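Local coordinates for N-hydroxyarylamine O-acetyltransferase (Bacillus cereus, PDB 4DMO), which probably transfers acetyl groups to arylamines and N-hydroxyarylamines, as a member of the arylamine N-acetyltransferase family with a non-canonical catalytic triad, at residues V22-M31 / M78-F87; D225-L235 / A238-V248. All coordinates share one frame; numbering follows the deposited sequence.

Contact 1. Residues V22-M31 / M78-F87; sequences VSFEDLSNIM and MYYFLKDSGF
The F87 ring pushes its outer rim against the chain around V22. V22 CG1 lies in the ring plane at its edge, 4.0 Å from F87 CE1, and the carbonyl O of S23 also meets the edge, 3.7 Å from F87 CZ. L27 reaches the same ring obliquely through CD2, and that methyl group also packs against L82 CD2 at 3.6 Å. The F81 ring carries S85 OG over one face, toward the rim, while I30 CD1 approaches obliquely to 3.9 Å from F81 CE2. With its CG anti to the backbone N (chi1 171°), F81 leans out of helix 78-84 toward I30. S85 OG donates to F81 O (2.8 Å), a bond that keeps the hydroxyl near V22 CG2; S85 N is a second donor to F81 O. Further along, M78 bends at chi2 and chi3 to bring CE to I30 CG2 (4.1 Å). F10 and F11 of helix 5-14 stack on F81 and meet it edge-to-face, respectively. Apolar side chains thus fill the gap between helices 27-37 and 71-84, whose segments here run at 146°, together with the loop before the first and the turn after the second, where a Schellman motif with G86 as C-prime residue leads into F87.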
loop_
_atom_site.group_PDB
_atom_site.type_symbol
_atom_site.label_atom_id
_atom_site.label_comp_id
_atom_site.label_asym_id
_atom_site.label_seq_id
_atom_site.Cartn_x
_atom_site.Cartn_y
_atom_site.Cartn_z
ATOM N N VAL A 22 1.296 -19.012 10.453
ATOM C CA VAL A 22 2.041 -17.778 10.164
ATOM C C VAL A 22 2.391 -17.039 11.468
ATOM O O VAL A 22 1.526 -16.734 12.280
ATOM C CB VAL A 22 1.206 -16.826 9.234
ATOM C CG1 VAL A 22 2.047 -15.627 8.751
ATOM C CG2 VAL A 22 0.669 -17.591 8.043
ATOM N N SER A 23 3.658 -16.730 11.664
ATOM C CA SER A 23 4.068 -16.079 12.895
ATOM C C SER A 23 4.287 -14.605 12.679
ATOM O O SER A 23 4.343 -14.129 11.540
ATOM C CB SER A 23 5.370 -16.699 13.436
ATOM O OG SER A 23 6.501 -16.313 12.659
ATOM N N PHE A 24 4.449 -13.885 13.786
ATOM C CA PHE A 24 4.722 -12.455 13.727
ATOM C C PHE A 24 6.029 -12.173 13.019
ATOM O O PHE A 24 6.141 -11.254 12.193
ATOM C CB PHE A 24 4.778 -11.865 15.128
ATOM C CG PHE A 24 5.051 -10.405 15.136
ATOM C CD1 PHE A 24 4.018 -9.506 14.971
ATOM C CD2 PHE A 24 6.336 -9.917 15.276
ATOM C CE1 PHE A 24 4.252 -8.144 14.966
ATOM C CE2 PHE A 24 6.557 -8.544 15.269
ATOM C CZ PHE A 24 5.501 -7.673 15.108
ATOM N N GLU A 25 7.033 -12.964 13.360
ATOM C CA GLU A 25 8.371 -12.766 12.834
ATOM C C GLU A 25 8.406 -12.931 11.313
ATOM O O GLU A 25 9.347 -12.462 10.658
ATOM C CB GLU A 25 9.328 -13.728 13.557
ATOM C CG GLU A 25 10.787 -13.547 13.218
ATOM C CD GLU A 25 11.688 -13.633 14.437
ATOM O OE1 GLU A 25 11.711 -12.653 15.215
ATOM O OE2 GLU A 25 12.377 -14.661 14.618
ATOM N N ASP A 26 7.370 -13.602 10.782
ATOM C CA ASP A 26 7.167 -13.824 9.341
ATOM C C ASP A 26 6.635 -12.581 8.594
ATOM O O ASP A 26 6.763 -12.472 7.376
ATOM C CB ASP A 26 6.144 -14.942 9.102
ATOM C CG ASP A 26 6.640 -16.328 9.507
ATOM O OD1 ASP A 26 7.865 -16.578 9.527
ATOM O OD2 ASP A 26 5.771 -17.187 9.751
ATOM N N LEU A 27 6.001 -11.671 9.314
ATOM C CA LEU A 27 5.258 -10.583 8.687
ATOM C C LEU A 27 6.139 -9.681 7.834
ATOM O O LEU A 27 5.794 -9.337 6.690
ATOM C CB LEU A 27 4.569 -9.773 9.763
ATOM C CG LEU A 27 3.508 -10.587 10.490
ATOM C CD1 LEU A 27 2.828 -9.733 11.510
ATOM C CD2 LEU A 27 2.501 -11.168 9.513
ATOM N N SER A 28 7.286 -9.331 8.383
ATOM C CA SER A 28 8.264 -8.529 7.680
ATOM C C SER A 28 8.613 -9.125 6.316
ATOM O O SER A 28 8.791 -8.414 5.320
ATOM C CB SER A 28 9.531 -8.415 8.505
ATOM O OG SER A 28 10.301 -9.606 8.384
ATOM N N ASN A 29 8.761 -10.434 6.249
ATOM C CA ASN A 29 9.216 -10.981 4.991
ATOM C C ASN A 29 8.058 -11.131 4.037
ATOM O O ASN A 29 8.231 -11.064 2.848
ATOM C CB ASN A 29 9.957 -12.310 5.161
ATOM C CG ASN A 29 10.710 -12.713 3.888
ATOM O OD1 ASN A 29 11.689 -12.062 3.490
ATOM N ND2 ASN A 29 10.236 -13.772 3.227
ATOM N N ILE A 30 6.861 -11.315 4.565
ATOM C CA ILE A 30 5.699 -11.337 3.718
ATOM C C ILE A 30 5.480 -9.944 3.115
ATOM O O ILE A 30 5.151 -9.829 1.938
ATOM C CB ILE A 30 4.466 -11.752 4.510
ATOM C CG1 ILE A 30 4.613 -13.204 4.939
ATOM C CG2 ILE A 30 3.202 -11.602 3.682
ATOM C CD1 ILE A 30 3.535 -13.650 5.874
ATOM N N MET A 31 5.700 -8.894 3.919
ATOM C CA MET A 31 5.513 -7.524 3.469
ATOM C C MET A 31 6.494 -7.191 2.394
ATOM O O MET A 31 6.158 -6.507 1.420
ATOM C CB MET A 31 5.657 -6.539 4.641
ATOM C CG MET A 31 4.489 -6.608 5.597
ATOM S SD MET A 31 4.731 -5.748 7.153
ATOM C CE MET A 31 4.514 -4.043 6.623
ATOM N N MET A 78 -4.165 -7.211 2.651
ATOM C CA MET A 78 -3.246 -7.748 3.648
ATOM C C MET A 78 -4.036 -8.037 4.927
ATOM O O MET A 78 -3.936 -9.100 5.527
ATOM C CB MET A 78 -2.101 -6.764 3.896
ATOM C CG MET A 78 -1.209 -7.098 5.097
ATOM S SD MET A 78 -0.308 -8.664 4.963
ATOM C CE MET A 78 0.992 -8.208 3.841
ATOM N N TYR A 79 -4.871 -7.094 5.300
ATOM C CA TYR A 79 -5.820 -7.311 6.372
ATOM C C TYR A 79 -6.506 -8.696 6.285
ATOM O O TYR A 79 -6.439 -9.460 7.241
ATOM C CB TYR A 79 -6.861 -6.199 6.326
ATOM C CG TYR A 79 -8.068 -6.443 7.182
ATOM C CD1 TYR A 79 -7.974 -6.371 8.552
ATOM C CD2 TYR A 79 -9.314 -6.718 6.612
ATOM C CE1 TYR A 79 -9.068 -6.581 9.346
ATOM C CE2 TYR A 79 -10.417 -6.920 7.397
ATOM C CZ TYR A 79 -10.283 -6.848 8.773
ATOM O OH TYR A 79 -11.352 -7.051 9.587
ATOM N N TYR A 80 -7.158 -9.022 5.160
ATOM C CA TYR A 80 -7.841 -10.323 5.021
ATOM C C TYR A 80 -6.892 -11.496 5.152
ATOM O O TYR A 80 -7.205 -12.473 5.838
ATOM C CB TYR A 80 -8.617 -10.452 3.697
ATOM C CG TYR A 80 -9.779 -9.488 3.594
ATOM C CD1 TYR A 80 -10.838 -9.534 4.482
ATOM C CD2 TYR A 80 -9.781 -8.499 2.629
ATOM C CE1 TYR A 80 -11.861 -8.638 4.384
ATOM C CE2 TYR A 80 -10.783 -7.613 2.527
ATOM C CZ TYR A 80 -11.828 -7.673 3.402
ATOM O OH TYR A 80 -12.847 -6.763 3.285
ATOM N N PHE A 81 -5.719 -11.391 4.548
ATOM C CA PHE A 81 -4.736 -12.441 4.699
ATOM C C PHE A 81 -4.376 -12.625 6.164
ATOM O O PHE A 81 -4.274 -13.766 6.643
ATOM C CB PHE A 81 -3.465 -12.117 3.960
ATOM C CG PHE A 81 -2.362 -13.071 4.253
ATOM C CD1 PHE A 81 -2.351 -14.324 3.684
ATOM C CD2 PHE A 81 -1.353 -12.732 5.126
ATOM C CE1 PHE A 81 -1.332 -15.219 3.964
ATOM C CE2 PHE A 81 -0.334 -13.622 5.410
ATOM C CZ PHE A 81 -0.327 -14.863 4.821
ATOM N N LEU A 82 -4.173 -11.507 6.863
ATOM C CA LEU A 82 -3.726 -11.547 8.268
ATOM C C LEU A 82 -4.821 -12.121 9.166
ATOM O O LEU A 82 -4.538 -12.892 10.074
ATOM C CB LEU A 82 -3.301 -10.152 8.766
ATOM C CG LEU A 82 -2.006 -9.622 8.137
ATOM C CD1 LEU A 82 -1.681 -8.217 8.608
ATOM C CD2 LEU A 82 -0.836 -10.540 8.442
ATOM N N LYS A 83 -6.068 -11.761 8.876
ATOM C CA LYS A 83 -7.235 -12.258 9.598
ATOM C C LYS A 83 -7.382 -13.779 9.474
ATOM O O LYS A 83 -7.556 -14.462 10.484
ATOM C CB LYS A 83 -8.479 -11.561 9.051
ATOM C CG LYS A 83 -9.682 -11.484 9.961
ATOM C CD LYS A 83 -10.609 -10.425 9.384
ATOM C CE LYS A 83 -12.060 -10.546 9.833
ATOM N NZ LYS A 83 -12.997 -10.142 8.701
ATOM N N ASP A 84 -7.340 -14.308 8.241
ATOM C CA ASP A 84 -7.396 -15.764 8.025
ATOM C C ASP A 84 -6.218 -16.491 8.662
ATOM O O ASP A 84 -6.318 -17.665 9.006
ATOM C CB ASP A 84 -7.427 -16.116 6.549
ATOM C CG ASP A 84 -8.732 -15.790 5.913
ATOM O OD1 ASP A 84 -9.652 -15.362 6.639
ATOM O OD2 ASP A 84 -8.832 -15.942 4.680
ATOM N N SER A 85 -5.102 -15.789 8.801
ATOM C CA SER A 85 -3.909 -16.354 9.427
ATOM C C SER A 85 -3.981 -16.298 10.951
ATOM O O SER A 85 -2.985 -16.545 11.625
ATOM C CB SER A 85 -2.645 -15.631 8.953
ATOM O OG SER A 85 -2.488 -15.746 7.549
ATOM N N GLY A 86 -5.142 -15.951 11.494
ATOM C CA GLY A 86 -5.332 -15.998 12.935
ATOM C C GLY A 86 -4.912 -14.747 13.703
ATOM O O GLY A 86 -5.097 -14.691 14.921
ATOM N N PHE A 87 -4.345 -13.748 13.026
ATOM C CA PHE A 87 -3.965 -12.497 13.699
ATOM C C PHE A 87 -5.138 -11.604 14.072
ATOM O O PHE A 87 -6.138 -11.544 13.363
ATOM C CB PHE A 87 -3.057 -11.675 12.822
ATOM C CG PHE A 87 -1.733 -12.273 12.623
ATOM C CD1 PHE A 87 -1.481 -13.019 11.498
ATOM C CD2 PHE A 87 -0.730 -12.076 13.542
ATOM C CE1 PHE A 87 -0.245 -13.561 11.291
ATOM C CE2 PHE A 87 0.500 -12.620 13.346
ATOM C CZ PHE A 87 0.742 -13.368 12.208
#

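Contact 2. Residues D225-L235 / A238-V248; sequences DGHASLTKDSL and AKNGKKTKETV
One salt bridge, between K239 NZ and D225 OD1 (2.9 Å), joins the two segments at the D225 end. The lysine chain is bent at chi3 and chi4, which folds its amine back to meet the carboxylate oxygen from above the carboxylate plane. A water donates to both D225 OD2 and A238 O, giving a second link there. Backbone hydrogen bonds do most of the joining. H227 and A238 form an antiparallel hydrogen-bonded pair, with H227 N to A238 O at 3.0 Å and A238 N to H227 O at 2.9 Å. L235 and E246 form another, in which L235 N donates to E246 O (2.7 Å) and E246 N to L235 O. V248 N adds a bond to D233 O next to this pair. Among the side chains, A238 CB sits 3.4 Å from H227 NE2, approaching the ring obliquely. V248 CG2 touches L235 CB at 3.7 Å and L230 CD1 at 3.9 Å, with L230 and V248 crossing at about a right angle. These contacts belong to two successive hairpins of an antiparallel sheet: strand 234-239 runs between 226-231 and 242-247, while L230, L235 and V248 pack on helix 250-261.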
loop_
_atom_site.group_PDB
_atom_site.type_symbol
_atom_site.label_atom_id
_atom_site.label_comp_id
_atom_site.label_asym_id
_atom_site.label_seq_id
_atom_site.Cartn_x
_atom_site.Cartn_y
_atom_site.Cartn_z
ATOM N N ASP A 225 16.579 -3.865 -6.233
ATOM C CA ASP A 225 17.676 -2.943 -6.012
ATOM C C ASP A 225 17.208 -1.506 -6.017
ATOM O O ASP A 225 18.020 -0.597 -6.184
ATOM C CB ASP A 225 18.763 -3.138 -7.079
ATOM C CG ASP A 225 18.192 -3.278 -8.489
ATOM O OD1 ASP A 225 18.811 -3.983 -9.313
ATOM O OD2 ASP A 225 17.131 -2.680 -8.790
ATOM N N GLY A 226 15.906 -1.302 -5.826
ATOM C CA GLY A 226 15.349 0.044 -5.758
ATOM C C GLY A 226 13.839 0.110 -5.976
ATOM O O GLY A 226 13.066 -0.366 -5.137
ATOM N N HIS A 227 13.429 0.731 -7.082
ATOM C CA HIS A 227 12.018 0.818 -7.457
ATOM C C HIS A 227 11.856 1.253 -8.925
ATOM O O HIS A 227 12.820 1.632 -9.605
ATOM C CB HIS A 227 11.298 1.776 -6.540
ATOM C CG HIS A 227 11.566 3.203 -6.868
ATOM N ND1 HIS A 227 10.800 3.914 -7.770
ATOM C CD2 HIS A 227 12.530 4.043 -6.442
ATOM C CE1 HIS A 227 11.282 5.135 -7.874
ATOM N NE2 HIS A 227 12.349 5.231 -7.096
ATOM N N ALA A 228 10.629 1.136 -9.421
ATOM C CA ALA A 228 10.291 1.492 -10.788
ATOM C C ALA A 228 8.929 2.194 -10.756
ATOM O O ALA A 228 8.048 1.788 -9.997
ATOM C CB ALA A 228 10.247 0.276 -11.642
ATOM N N SER A 229 8.795 3.268 -11.533
ATOM C CA SER A 229 7.589 4.099 -11.580
ATOM C C SER A 229 7.208 4.383 -13.019
ATOM O O SER A 229 8.062 4.667 -13.858
ATOM C CB SER A 229 7.811 5.425 -10.865
ATOM O OG SER A 229 8.279 5.212 -9.559
ATOM N N LEU A 230 5.921 4.278 -13.312
ATOM C CA LEU A 230 5.428 4.489 -14.670
ATOM C C LEU A 230 4.248 5.448 -14.668
ATOM O O LEU A 230 3.395 5.415 -13.771
ATOM C CB LEU A 230 5.044 3.159 -15.326
ATOM C CG LEU A 230 4.473 3.196 -16.753
ATOM C CD1 LEU A 230 5.500 3.718 -17.736
ATOM C CD2 LEU A 230 3.972 1.827 -17.185
ATOM N N THR A 231 4.259 6.361 -15.639
ATOM C CA THR A 231 3.125 7.241 -15.893
ATOM C C THR A 231 2.850 7.313 -17.407
ATOM O O THR A 231 3.554 6.697 -18.226
ATOM C CB THR A 231 3.345 8.678 -15.364
ATOM O OG1 THR A 231 4.217 9.373 -16.264
ATOM C CG2 THR A 231 3.904 8.668 -13.963
ATOM N N LYS A 232 1.847 8.106 -17.763
ATOM C CA LYS A 232 1.381 8.174 -19.135
ATOM C C LYS A 232 2.573 8.527 -19.993
ATOM O O LYS A 232 2.635 8.176 -21.178
ATOM C CB LYS A 232 0.294 9.259 -19.275
ATOM C CG LYS A 232 -0.825 8.986 -20.283
ATOM C CD LYS A 232 -2.112 9.793 -19.918
ATOM C CE LYS A 232 -3.417 8.991 -20.172
ATOM N NZ LYS A 232 -4.616 9.595 -19.505
ATOM N N ASP A 233 3.531 9.227 -19.398
ATOM C CA ASP A 233 4.591 9.776 -20.222
ATOM C C ASP A 233 5.988 9.223 -19.960
ATOM O O ASP A 233 6.801 9.230 -20.868
ATOM C CB ASP A 233 4.597 11.303 -20.092
ATOM C CG ASP A 233 3.642 11.974 -21.069
ATOM O OD1 ASP A 233 3.418 11.419 -22.170
ATOM O OD2 ASP A 233 3.101 13.049 -20.729
ATOM N N SER A 234 6.284 8.747 -18.749
ATOM C CA SER A 234 7.668 8.390 -18.469
ATOM C C SER A 234 7.869 7.269 -17.479
ATOM O O SER A 234 7.125 7.101 -16.506
ATOM C CB SER A 234 8.432 9.601 -17.963
ATOM O OG SER A 234 7.904 10.042 -16.739
ATOM N N LEU A 235 8.929 6.520 -17.726
ATOM C CA LEU A 235 9.349 5.456 -16.840
ATOM C C LEU A 235 10.598 5.877 -16.080
ATOM O O LEU A 235 11.607 6.294 -16.663
ATOM C CB LEU A 235 9.653 4.214 -17.646
ATOM C CG LEU A 235 10.272 3.035 -16.931
ATOM C CD1 LEU A 235 9.289 2.361 -15.985
ATOM C CD2 LEU A 235 10.749 2.067 -17.996
ATOM N N ALA A 238 14.882 3.497 -10.488
ATOM C CA ALA A 238 15.953 3.784 -9.555
ATOM C C ALA A 238 16.606 2.489 -9.048
ATOM O O ALA A 238 15.930 1.566 -8.581
ATOM C CB ALA A 238 15.442 4.577 -8.390
ATOM N N LYS A 239 17.928 2.437 -9.169
ATOM C CA LYS A 239 18.751 1.435 -8.500
ATOM C C LYS A 239 19.521 2.186 -7.427
ATOM O O LYS A 239 19.149 3.311 -7.078
ATOM C CB LYS A 239 19.706 0.780 -9.483
ATOM C CG LYS A 239 19.028 0.363 -10.785
ATOM C CD LYS A 239 20.030 -0.227 -11.779
ATOM C CE LYS A 239 20.381 -1.660 -11.415
ATOM N NZ LYS A 239 19.273 -2.612 -11.776
ATOM N N ASN A 240 20.561 1.566 -6.877
ATOM C CA ASN A 240 21.413 2.236 -5.892
ATOM C C ASN A 240 22.458 3.153 -6.533
ATOM O O ASN A 240 23.328 2.716 -7.295
ATOM C CB ASN A 240 22.122 1.225 -4.988
ATOM C CG ASN A 240 22.997 1.902 -3.946
ATOM O OD1 ASN A 240 22.491 2.397 -2.949
ATOM N ND2 ASN A 240 24.321 1.924 -4.174
ATOM N N GLY A 241 22.371 4.427 -6.196
ATOM C CA GLY A 241 23.240 5.430 -6.777
ATOM C C GLY A 241 23.049 5.602 -8.278
ATOM O O GLY A 241 23.966 6.031 -8.963
ATOM N N LYS A 242 21.866 5.268 -8.790
ATOM C CA LYS A 242 21.575 5.396 -10.225
ATOM C C LYS A 242 20.066 5.460 -10.524
ATOM O O LYS A 242 19.271 4.657 -10.022
ATOM C CB LYS A 242 22.221 4.248 -10.994
ATOM C CG LYS A 242 21.890 4.246 -12.455
ATOM C CD LYS A 242 22.844 3.370 -13.189
ATOM C CE LYS A 242 22.470 3.238 -14.652
ATOM N NZ LYS A 242 23.637 2.838 -15.481
ATOM N N LYS A 243 19.688 6.450 -11.324
ATOM C CA LYS A 243 18.302 6.672 -11.686
ATOM C C LYS A 243 18.201 6.907 -13.163
ATOM O O LYS A 243 18.967 7.682 -13.726
ATOM C CB LYS A 243 17.725 7.870 -10.929
ATOM C CG LYS A 243 16.306 8.234 -11.364
ATOM C CD LYS A 243 15.616 9.183 -10.382
ATOM C CE LYS A 243 14.589 8.464 -9.512
ATOM N NZ LYS A 243 13.737 9.401 -8.714
ATOM N N THR A 244 17.266 6.213 -13.793
ATOM C CA THR A 244 16.997 6.412 -15.194
ATOM C C THR A 244 15.594 6.899 -15.394
ATOM O O THR A 244 14.648 6.324 -14.862
ATOM C CB THR A 244 17.161 5.126 -15.971
ATOM O OG1 THR A 244 18.473 4.600 -15.742
ATOM C CG2 THR A 244 17.004 5.394 -17.418
ATOM N N LYS A 245 15.462 7.966 -16.171
ATOM C CA LYS A 245 14.166 8.466 -16.550
ATOM C C LYS A 245 14.047 8.512 -18.063
ATOM O O LYS A 245 14.930 9.018 -18.753
ATOM C CB LYS A 245 13.953 9.838 -15.932
ATOM C CG LYS A 245 12.586 10.448 -16.203
ATOM C CD LYS A 245 12.505 11.835 -15.555
ATOM C CE LYS A 245 11.341 11.982 -14.577
ATOM N NZ LYS A 245 10.100 12.485 -15.256
ATOM N N GLU A 246 12.953 7.967 -18.585
ATOM C CA GLU A 246 12.780 7.910 -20.021
ATOM C C GLU A 246 11.324 8.024 -20.439
ATOM O O GLU A 246 10.401 7.709 -19.683
ATOM C CB GLU A 246 13.418 6.650 -20.597
ATOM C CG GLU A 246 12.737 5.341 -20.301
ATOM C CD GLU A 246 13.577 4.145 -20.797
ATOM O OE1 GLU A 246 13.546 3.834 -22.020
ATOM O OE2 GLU A 246 14.270 3.517 -19.957
ATOM N N THR A 247 11.148 8.555 -21.636
ATOM C CA THR A 247 9.847 8.784 -22.213
ATOM C C THR A 247 9.246 7.473 -22.683
ATOM O O THR A 247 9.931 6.581 -23.166
ATOM C CB THR A 247 9.953 9.766 -23.358
ATOM O OG1 THR A 247 10.209 11.069 -22.805
ATOM C CG2 THR A 247 8.660 9.800 -24.152
ATOM N N VAL A 248 7.944 7.372 -22.506
ATOM C CA VAL A 248 7.205 6.165 -22.821
ATOM C C VAL A 248 6.082 6.604 -23.754
ATOM O O VAL A 248 5.439 7.629 -23.505
ATOM C CB VAL A 248 6.643 5.500 -21.511
ATOM C CG1 VAL A 248 5.624 4.430 -21.811
ATOM C CG2 VAL A 248 7.776 4.885 -20.718
HETATM O O HOH W 1 15.397 -1.066 -9.735
#

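Contact 1 and contact 2 lie on opposite sides of the chain's centre, with their own centres 30 Å apart and their nearest atoms about 11 Å apart, so neither touches the other. They come in series along the chain: contact 1 is complete before contact 2 opens. Contact 1 joins the start of helix 27-37 and the loop before it to the end of helix 71-84 and the turn after it, close to helix 5-14 and strand 103-117 of the eight-stranded sheet. Contact 2 lies in the five-stranded sheet, whose last strand, 242-247, is followed by helix 250-261. Each holds together its own region of the arylamine N-acetyltransferase chain, contact 1 the early helices and contact 2 the late hairpins.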